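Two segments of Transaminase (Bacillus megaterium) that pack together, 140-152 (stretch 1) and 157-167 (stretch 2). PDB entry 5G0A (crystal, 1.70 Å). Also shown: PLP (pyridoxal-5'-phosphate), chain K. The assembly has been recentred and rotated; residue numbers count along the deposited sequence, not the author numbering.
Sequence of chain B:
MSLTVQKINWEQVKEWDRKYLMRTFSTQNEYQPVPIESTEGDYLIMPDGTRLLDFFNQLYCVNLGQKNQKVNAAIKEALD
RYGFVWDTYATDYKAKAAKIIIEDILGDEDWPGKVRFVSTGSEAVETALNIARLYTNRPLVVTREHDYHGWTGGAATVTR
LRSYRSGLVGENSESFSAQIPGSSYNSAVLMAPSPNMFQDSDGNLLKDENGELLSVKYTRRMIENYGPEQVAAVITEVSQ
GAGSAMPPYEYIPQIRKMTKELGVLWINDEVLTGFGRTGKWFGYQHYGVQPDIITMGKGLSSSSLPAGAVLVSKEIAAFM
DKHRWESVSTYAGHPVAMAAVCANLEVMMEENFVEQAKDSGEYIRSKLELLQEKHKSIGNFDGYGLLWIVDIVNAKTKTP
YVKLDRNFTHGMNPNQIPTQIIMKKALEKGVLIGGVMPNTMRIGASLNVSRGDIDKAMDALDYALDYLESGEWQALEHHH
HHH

Stretch 1 140-152: LVVTREHDYHGWT
Stretch 2, residues 157-167: TVTRLRSYRSG

Val158 lies at the apolar centre of the contact between the strand and loop of residues 140-152 and the irregular segment 157-167. Its CA-to-CB bond points toward the first stretch and chi1 is m (-68°), so CG1 meets Val141 CG1 (Val141 chi1 t) at 4.0 Å while CG2 lies 3.7 Å from His149 CB. Compact branched side chains suit this place, where the backbones come close: the CA atoms of Thr143 and Val158 are 5.5 Å apart. A second apolar patch forms around Tyr148 (chi1 t, chi2 78°). Its CB is 4.2 Å from Leu161 CD2, its CD1 3.6 Å from Thr159 CG2, and its CE1 3.9 Å from Tyr164 CB. Leu161 (t, p) also sets CD1 4.2 Å from His146 CB.

Between His146 and Tyr148 the chain runs roughly antiparallel to Thr159-Leu161, pairing His146 with Leu161 (CA to CA 4.3 Å) and Tyr148 with Thr159 (4.6 Å); farther along, Trp151 pairs with Arg165 (CA to CA 6.6 Å). The strand 140-144 is extended and leads into a type II turn from Arg144 to Asp147, closed by Asp147 N to Arg144 O at 3.0 Å; Glu145 has phi/psi -46/135 and His146 73/4. Within the turn and at its last residue, His146 N donates to Arg160 O (2.9 Å), and Asp147 O accepts from Arg160 N (2.9 Å). Arg160 has phi/psi -117/41, and its aliphatic CG packs 3.7 Å from Thr143 CG2, while the end of its side chain leads away.

Threonine serves both faces of its position: with chi1 t, Thr143 keeps its methyl on Arg160 and donates from OG1 to Val158 O at 2.7 Å. Thr159 (chi1 m, phi/psi -91/116) likewise offers its methyl to Tyr148 and accepts at OG1 from His149 N, 2.9 Å away and nearly linear at 166°. Gly150 follows at phi/psi 120/-176, where a CB would jam against the preceding carbonyl O.

At the polar edge, Asp147 (chi1 -90°) gathers two basic side chains. Arg144 (m, p, p) forms a salt bridge from NE to Asp147 OD2 at 2.8 Å, and His149 (m, chi2 -66°) donates from NE2 to the same OD2 at 2.7 Å, and the edge of the ring faces Val158 O, with His149 CD2 3.3 Å from that oxygen. On the second stretch, Arg165 NH1 reaches Thr159 O at 2.9 Å. Water 3 bridges Gly150 O (2.9 Å) and Tyr164 O (2.8 Å), and water 4 joins Trp151 O (2.8 Å) to Ser166 OG (2.5 Å).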

ATOM      1  N   LEU B 140       8.208   3.034  -8.722  1.00 20.95           N
ATOM      2  CA  LEU B 140       7.542   1.994  -9.474  1.00 22.68           C
ATOM      3  C   LEU B 140       8.511   1.084 -10.225  1.00 22.46           C
ATOM      4  O   LEU B 140       9.498   1.537 -10.805  1.00 22.28           O
ATOM      5  CB  LEU B 140       6.531   2.592 -10.451  1.00 24.06           C
ATOM      6  CG  LEU B 140       5.326   3.321  -9.840  1.00 26.01           C
ATOM      7  CD1 LEU B 140       4.400   3.766 -10.958  1.00 25.04           C
ATOM      8  CD2 LEU B 140       4.566   2.405  -8.882  1.00 26.74           C
ATOM      9  N   VAL B 141       8.224  -0.212 -10.188  1.00 20.77           N
ATOM     10  CA  VAL B 141       8.976  -1.148 -11.020  1.00 20.99           C
ATOM     11  C   VAL B 141       7.965  -1.883 -11.907  1.00 22.31           C
ATOM     12  O   VAL B 141       6.865  -2.276 -11.455  1.00 23.95           O
ATOM     13  CB  VAL B 141       9.801  -2.160 -10.169  1.00 20.89           C
ATOM     14  CG1 VAL B 141      10.405  -3.240 -11.075  1.00 22.33           C
ATOM     15  CG2 VAL B 141      10.900  -1.435  -9.361  1.00 21.42           C
ATOM     16  N   VAL B 142       8.333  -2.058 -13.168  1.00 21.12           N
ATOM     17  CA  VAL B 142       7.495  -2.734 -14.154  1.00 21.85           C
ATOM     18  C   VAL B 142       8.018  -4.148 -14.345  1.00 22.88           C
ATOM     19  O   VAL B 142       9.211  -4.348 -14.651  1.00 25.35           O
ATOM     20  CB  VAL B 142       7.548  -1.988 -15.509  1.00 23.03           C
ATOM     21  CG1 VAL B 142       6.712  -2.722 -16.552  1.00 24.27           C
ATOM     22  CG2 VAL B 142       7.082  -0.556 -15.331  1.00 22.61           C
ATOM     23  N   THR B 143       7.112  -5.108 -14.159  1.00 22.58           N
ATOM     24  CA  THR B 143       7.382  -6.514 -14.442  1.00 22.23           C
ATOM     25  C   THR B 143       6.446  -6.998 -15.566  1.00 22.89           C
ATOM     26  O   THR B 143       5.731  -6.183 -16.183  1.00 25.83           O
ATOM     27  CB  THR B 143       7.182  -7.338 -13.163  1.00 21.97           C
ATOM     28  OG1 THR B 143       7.749  -8.643 -13.346  1.00 22.84           O
ATOM     29  CG2 THR B 143       5.668  -7.427 -12.799  1.00 22.39           C
ATOM     30  N   ARG B 144       6.471  -8.293 -15.878  1.00 23.45           N
ATOM     31  CA  ARG B 144       5.579  -8.841 -16.912  1.00 24.87           C
ATOM     32  C   ARG B 144       4.735  -9.981 -16.371  1.00 26.28           C
ATOM     33  O   ARG B 144       5.179 -10.734 -15.508  1.00 24.37           O
ATOM     34  CB  ARG B 144       6.356  -9.342 -18.153  1.00 26.05           C
ATOM     35  CG  ARG B 144       7.132  -8.255 -18.911  1.00 23.77           C
ATOM     36  CD  ARG B 144       8.560  -8.062 -18.378  1.00 24.14           C
ATOM     37  NE  ARG B 144       9.233  -9.361 -18.201  1.00 23.11           N
ATOM     38  CZ  ARG B 144       9.735 -10.100 -19.190  1.00 23.77           C
ATOM     39  NH1 ARG B 144       9.675  -9.674 -20.459  1.00 25.60           N
ATOM     40  NH2 ARG B 144      10.291 -11.283 -18.919  1.00 23.67           N
ATOM     41  N   GLU B 145       3.537 -10.133 -16.930  1.00 27.44           N
ATOM     42  CA  GLU B 145       2.721 -11.327 -16.718  1.00 27.83           C
ATOM     43  C   GLU B 145       3.589 -12.583 -16.887  1.00 28.91           C
ATOM     44  O   GLU B 145       4.362 -12.666 -17.837  1.00 27.92           O
ATOM     45  CB  GLU B 145       1.539 -11.375 -17.710  1.00 31.65           C
ATOM     46  CG  GLU B 145       0.534 -12.459 -17.320  1.00 36.17           C
ATOM     47  CD  GLU B 145      -0.530 -12.785 -18.360  1.00 44.18           C
ATOM     48  OE1 GLU B 145      -0.350 -12.480 -19.557  1.00 49.51           O
ATOM     49  OE2 GLU B 145      -1.562 -13.365 -17.959  1.00 44.93           O
ATOM     50  N   HIS B 146       3.433 -13.523 -15.956  1.00 26.93           N
ATOM     51  CA  HIS B 146       4.141 -14.812 -15.901  1.00 26.82           C
ATOM     52  C   HIS B 146       5.614 -14.763 -15.493  1.00 26.21           C
ATOM     53  O   HIS B 146       6.267 -15.819 -15.476  1.00 26.57           O
ATOM     54  CB  HIS B 146       4.007 -15.621 -17.206  1.00 28.99           C
ATOM     55  CG  HIS B 146       2.606 -15.716 -17.729  1.00 31.81           C
ATOM     56  ND1 HIS B 146       1.521 -15.984 -16.924  1.00 35.09           N
ATOM     57  CD2 HIS B 146       2.121 -15.601 -18.988  1.00 33.04           C
ATOM     58  CE1 HIS B 146       0.424 -16.025 -17.666  1.00 33.31           C
ATOM     59  NE2 HIS B 146       0.761 -15.796 -18.919  1.00 37.02           N
ATOM     60  N   ASP B 147       6.138 -13.587 -15.140  1.00 23.16           N
ATOM     61  CA  ASP B 147       7.519 -13.522 -14.656  1.00 24.46           C
ATOM     62  C   ASP B 147       7.591 -14.181 -13.288  1.00 25.16           C
ATOM     63  O   ASP B 147       6.672 -14.050 -12.480  1.00 24.53           O
ATOM     64  CB  ASP B 147       8.020 -12.080 -14.494  1.00 23.22           C
ATOM     65  CG  ASP B 147       8.666 -11.525 -15.743  1.00 23.93           C
ATOM     66  OD1 ASP B 147       8.528 -12.129 -16.826  1.00 25.17           O
ATOM     67  OD2 ASP B 147       9.367 -10.494 -15.627  1.00 23.53           O
ATOM     68  N   TYR B 148       8.712 -14.849 -13.050  1.00 23.90           N
ATOM     69  CA  TYR B 148       9.083 -15.325 -11.714  1.00 24.15           C
ATOM     70  C   TYR B 148      10.411 -14.674 -11.339  1.00 23.87           C
ATOM     71  O   TYR B 148      11.394 -14.783 -12.089  1.00 24.36           O
ATOM     72  CB  TYR B 148       9.183 -16.854 -11.676  1.00 23.83           C
ATOM     73  CG  TYR B 148       9.470 -17.330 -10.255  1.00 24.30           C
ATOM     74  CD1 TYR B 148       8.433 -17.385  -9.312  1.00 25.86           C
ATOM     75  CD2 TYR B 148      10.768 -17.638  -9.839  1.00 25.86           C
ATOM     76  CE1 TYR B 148       8.675 -17.749  -7.991  1.00 27.93           C
ATOM     77  CE2 TYR B 148      11.024 -18.038  -8.512  1.00 25.80           C
ATOM     78  CZ  TYR B 148       9.966 -18.079  -7.601  1.00 27.18           C
ATOM     79  OH  TYR B 148      10.173 -18.451  -6.286  1.00 28.14           O
ATOM     80  N   HIS B 149      10.431 -13.969 -10.206  1.00 21.73           N
ATOM     81  CA  HIS B 149      11.630 -13.301  -9.752  1.00 22.35           C
ATOM     82  C   HIS B 149      11.957 -13.665  -8.304  1.00 21.77           C
ATOM     83  O   HIS B 149      12.786 -13.019  -7.683  1.00 23.51           O
ATOM     84  CB  HIS B 149      11.523 -11.763  -9.932  1.00 22.24           C
ATOM     85  CG  HIS B 149      11.429 -11.344 -11.366  1.00 21.96           C
ATOM     86  ND1 HIS B 149      12.468 -11.525 -12.257  1.00 20.83           N
ATOM     87  CD2 HIS B 149      10.423 -10.760 -12.070  1.00 23.13           C
ATOM     88  CE1 HIS B 149      12.097 -11.091 -13.454  1.00 22.08           C
ATOM     89  NE2 HIS B 149      10.865 -10.613 -13.363  1.00 23.71           N
ATOM     90  N   GLY B 150      11.307 -14.696  -7.770  1.00 21.67           N
ATOM     91  CA  GLY B 150      11.614 -15.082  -6.383  1.00 22.36           C
ATOM     92  C   GLY B 150      10.397 -14.996  -5.484  1.00 23.24           C
ATOM     93  O   GLY B 150       9.304 -14.671  -5.947  1.00 25.07           O
ATOM     94  N   TRP B 151      10.594 -15.250  -4.185  1.00 22.61           N
ATOM     95  CA  TRP B 151       9.455 -15.506  -3.299  1.00 22.31           C
ATOM     96  C   TRP B 151       9.358 -14.605  -2.065  1.00 22.40           C
ATOM     97  O   TRP B 151       8.304 -14.573  -1.416  1.00 22.23           O
ATOM     98  CB  TRP B 151       9.458 -16.976  -2.835  1.00 22.01           C
ATOM     99  CG  TRP B 151      10.630 -17.276  -1.951  1.00 23.32           C
ATOM    100  CD1 TRP B 151      11.877 -17.655  -2.355  1.00 23.18           C
ATOM    101  CD2 TRP B 151      10.686 -17.156  -0.519  1.00 21.76           C
ATOM    102  NE1 TRP B 151      12.709 -17.781  -1.260  1.00 22.52           N
ATOM    103  CE2 TRP B 151      12.001 -17.493  -0.124  1.00 21.87           C
ATOM    104  CE3 TRP B 151       9.742 -16.810   0.470  1.00 23.49           C
ATOM    105  CZ2 TRP B 151      12.409 -17.508   1.231  1.00 22.84           C
ATOM    106  CZ3 TRP B 151      10.156 -16.791   1.818  1.00 21.61           C
ATOM    107  CH2 TRP B 151      11.480 -17.151   2.181  1.00 22.92           C
ATOM    108  N   THR B 152      10.461 -13.939  -1.709  1.00 23.05           N
ATOM    109  CA  THR B 152      10.493 -13.046  -0.554  1.00 22.81           C
ATOM    110  C   THR B 152       9.645 -11.803  -0.892  1.00 24.06           C
ATOM    111  O   THR B 152       9.315 -11.567  -2.070  1.00 25.20           O
ATOM    112  CB  THR B 152      11.953 -12.663  -0.173  1.00 21.51           C
ATOM    113  OG1 THR B 152      12.642 -12.262  -1.362  1.00 22.45           O
ATOM    114  CG2 THR B 152      12.728 -13.865   0.432  1.00 21.59           C
ATOM    115  N   THR B 157       6.598  -9.223  -5.216  1.00 22.26           N
ATOM    116  CA  THR B 157       5.785  -8.153  -5.830  1.00 23.47           C
ATOM    117  C   THR B 157       5.950  -8.129  -7.347  1.00 23.01           C
ATOM    118  O   THR B 157       5.017  -7.763  -8.053  1.00 24.33           O
ATOM    119  CB  THR B 157       6.059  -6.732  -5.268  1.00 23.90           C
ATOM    120  OG1 THR B 157       7.381  -6.301  -5.629  1.00 24.77           O
ATOM    121  CG2 THR B 157       5.855  -6.691  -3.717  1.00 25.07           C
ATOM    122  N   VAL B 158       7.132  -8.514  -7.837  1.00 22.07           N
ATOM    123  CA  VAL B 158       7.365  -8.552  -9.288  1.00 22.05           C
ATOM    124  C   VAL B 158       7.186  -9.929  -9.911  1.00 22.63           C
ATOM    125  O   VAL B 158       7.381 -10.123 -11.094  1.00 22.32           O
ATOM    126  CB  VAL B 158       8.706  -7.916  -9.709  1.00 22.12           C
ATOM    127  CG1 VAL B 158       8.663  -6.405  -9.465  1.00 22.16           C
ATOM    128  CG2 VAL B 158       9.892  -8.536  -8.965  1.00 21.22           C
ATOM    129  N   THR B 159       6.776 -10.884  -9.093  1.00 23.61           N
ATOM    130  CA  THR B 159       6.449 -12.206  -9.597  1.00 23.19           C
ATOM    131  C   THR B 159       4.966 -12.219  -9.932  1.00 24.73           C
ATOM    132  O   THR B 159       4.116 -12.016  -9.058  1.00 25.53           O
ATOM    133  CB  THR B 159       6.783 -13.271  -8.540  1.00 24.74           C
ATOM    134  OG1 THR B 159       8.211 -13.387  -8.455  1.00 23.78           O
ATOM    135  CG2 THR B 159       6.202 -14.616  -8.929  1.00 24.72           C
ATOM    136  N   ARG B 160       4.663 -12.396 -11.213  1.00 25.19           N
ATOM    137  CA  ARG B 160       3.268 -12.459 -11.670  1.00 27.96           C
ATOM    138  C   ARG B 160       2.969 -13.836 -12.274  1.00 28.50           C
ATOM    139  O   ARG B 160       2.294 -13.975 -13.288  1.00 29.24           O
ATOM    140  CB  ARG B 160       2.959 -11.315 -12.651  1.00 27.11           C
ATOM    141  CG  ARG B 160       3.095  -9.915 -12.076  1.00 28.29           C
ATOM    142  CD  ARG B 160       2.251  -9.692 -10.828  1.00 28.96           C
ATOM    143  NE  ARG B 160       0.973 -10.396 -10.884  1.00 29.85           N
ATOM    144  CZ  ARG B 160       0.234 -10.722  -9.824  1.00 30.24           C
ATOM    145  NH1 ARG B 160       0.608 -10.373  -8.598  1.00 28.73           N
ATOM    146  NH2 ARG B 160      -0.892 -11.404  -9.988  1.00 31.24           N
ATOM    147  N   LEU B 161       3.496 -14.860 -11.618  1.00 29.53           N
ATOM    148  CA  LEU B 161       3.222 -16.237 -11.997  1.00 30.75           C
ATOM    149  C   LEU B 161       2.301 -16.763 -10.914  1.00 29.49           C
ATOM    150  O   LEU B 161       2.735 -16.982  -9.794  1.00 30.62           O
ATOM    151  CB  LEU B 161       4.535 -17.041 -12.061  1.00 30.85           C
ATOM    152  CG  LEU B 161       4.422 -18.457 -12.636  1.00 32.67           C
ATOM    153  CD1 LEU B 161       3.943 -18.408 -14.076  1.00 32.68           C
ATOM    154  CD2 LEU B 161       5.761 -19.168 -12.535  1.00 31.91           C
ATOM    155  N   ARG B 162       1.019 -16.932 -11.258  1.00 29.94           N
ATOM    156  CA  ARG B 162      -0.063 -17.148 -10.283  1.00 31.42           C
ATOM    157  C   ARG B 162       0.174 -18.319  -9.332  1.00 30.98           C
ATOM    158  O   ARG B 162      -0.184 -18.262  -8.150  1.00 31.08           O
ATOM    159  CB  ARG B 162      -1.372 -17.391 -11.043  1.00 31.68           C
ATOM    160  CG  ARG B 162      -2.613 -17.354 -10.184  1.00 33.52           C
ATOM    161  CD  ARG B 162      -3.838 -17.518 -11.062  1.00 32.34           C
ATOM    162  NE  ARG B 162      -5.061 -17.566 -10.266  1.00 35.37           N
ATOM    163  CZ  ARG B 162      -6.179 -18.174 -10.653  1.00 38.58           C
ATOM    164  NH1 ARG B 162      -6.217 -18.830 -11.819  1.00 37.82           N
ATOM    165  NH2 ARG B 162      -7.255 -18.142  -9.865  1.00 39.35           N
ATOM    166  N   SER B 163       0.790 -19.369  -9.866  1.00 30.68           N
ATOM    167  CA  SER B 163       0.958 -20.636  -9.176  1.00 30.70           C
ATOM    168  C   SER B 163       2.209 -20.705  -8.309  1.00 31.32           C
ATOM    169  O   SER B 163       2.486 -21.737  -7.705  1.00 31.66           O
ATOM    170  CB  SER B 163       1.003 -21.784 -10.204  1.00 32.30           C
ATOM    171  OG  SER B 163       1.962 -21.536 -11.231  1.00 33.24           O
ATOM    172  N   TYR B 164       2.956 -19.608  -8.238  1.00 30.67           N
ATOM    173  CA  TYR B 164       4.210 -19.619  -7.507  1.00 29.92           C
ATOM    174  C   TYR B 164       4.362 -18.439  -6.554  1.00 30.96           C
ATOM    175  O   TYR B 164       5.477 -17.994  -6.290  1.00 34.00           O
ATOM    176  CB  TYR B 164       5.392 -19.722  -8.494  1.00 31.95           C
ATOM    177  CG  TYR B 164       5.609 -21.147  -8.942  1.00 33.21           C
ATOM    178  CD1 TYR B 164       6.420 -22.008  -8.199  1.00 35.26           C
ATOM    179  CD2 TYR B 164       4.974 -21.648 -10.076  1.00 31.50           C
ATOM    180  CE1 TYR B 164       6.605 -23.324  -8.588  1.00 36.05           C
ATOM    181  CE2 TYR B 164       5.165 -22.965 -10.475  1.00 33.96           C
ATOM    182  CZ  TYR B 164       5.970 -23.793  -9.720  1.00 36.54           C
ATOM    183  OH  TYR B 164       6.169 -25.102 -10.091  1.00 42.92           O
ATOM    184  N   ARG B 165       3.247 -17.969  -5.990  1.00 28.99           N
ATOM    185  CA  ARG B 165       3.290 -16.812  -5.110  1.00 27.82           C
ATOM    186  C   ARG B 165       3.044 -17.158  -3.633  1.00 27.97           C
ATOM    187  O   ARG B 165       2.524 -16.345  -2.875  1.00 27.60           O
ATOM    188  CB  ARG B 165       2.305 -15.747  -5.616  1.00 28.51           C
ATOM    189  CG  ARG B 165       2.745 -15.055  -6.903  1.00 31.37           C
ATOM    190  CD  ARG B 165       1.676 -14.083  -7.418  1.00 31.69           C
ATOM    191  NE  ARG B 165       1.181 -13.212  -6.351  1.00 33.02           N
ATOM    192  CZ  ARG B 165       1.853 -12.180  -5.842  1.00 33.30           C
ATOM    193  NH1 ARG B 165       3.030 -11.840  -6.344  1.00 30.32           N
ATOM    194  NH2 ARG B 165       1.325 -11.472  -4.844  1.00 33.44           N
ATOM    195  N   SER B 166       3.450 -18.366  -3.225  1.00 29.59           N
ATOM    196  CA  SER B 166       3.423 -18.777  -1.804  1.00 27.03           C
ATOM    197  C   SER B 166       2.052 -18.754  -1.126  1.00 27.55           C
ATOM    198  O   SER B 166       1.955 -18.658   0.100  1.00 26.50           O
ATOM    199  CB  SER B 166       4.435 -17.962  -0.990  1.00 27.58           C
ATOM    200  OG  SER B 166       5.720 -18.053  -1.600  1.00 28.40           O
ATOM    201  N   GLY B 167       1.003 -18.832  -1.936  1.00 27.38           N
ATOM    202  CA  GLY B 167      -0.360 -18.991  -1.414  1.00 29.03           C
ATOM    203  C   GLY B 167      -0.703 -20.450  -1.206  1.00 27.77           C
ATOM    204  O   GLY B 167       0.131 -21.339  -1.402  1.00 27.89           O
TER
HETATM  205  N1  PLP K1298      14.620 -15.270 -10.378  1.00 22.01           N
HETATM  206  C2  PLP K1298      14.505 -16.257 -11.299  1.00 23.29           C
HETATM  207  C2A PLP K1298      14.379 -15.908 -12.766  1.00 24.59           C
HETATM  208  C3  PLP K1298      14.586 -17.675 -10.876  1.00 25.42           C
HETATM  209  O3  PLP K1298      14.522 -18.686 -11.754  1.00 27.98           O
HETATM  210  C4  PLP K1298      14.744 -17.975  -9.445  1.00 25.67           C
HETATM  211  C4A PLP K1298      14.873 -19.424  -8.973  1.00 30.20           C
HETATM  212  C5  PLP K1298      14.807 -16.798  -8.545  1.00 23.64           C
HETATM  213  C6  PLP K1298      14.716 -15.514  -9.060  1.00 23.42           C
HETATM  214  C5A PLP K1298      14.902 -16.948  -7.034  1.00 24.74           C
HETATM  215  O4P PLP K1298      16.063 -17.624  -6.600  1.00 24.58           O
HETATM  216  P   PLP K1298      16.003 -18.351  -5.155  1.00 23.59           P
HETATM  217  O1P PLP K1298      17.447 -18.748  -5.005  1.00 23.94           O
HETATM  218  O2P PLP K1298      15.511 -17.367  -4.108  1.00 23.11           O
HETATM  219  O3P PLP K1298      15.069 -19.519  -5.328  1.00 23.96           O
HETATM  220  O   HOH W   1       0.602 -16.714 -14.153  1.00 37.67           O
HETATM  221  O   HOH W   2       7.786 -19.569  -4.780  1.00 28.04           O
HETATM  222  O   HOH W   3       6.571 -15.577  -5.504  1.00 29.70           O
HETATM  223  O   HOH W   4       6.077 -15.754  -2.635  1.00 29.40           O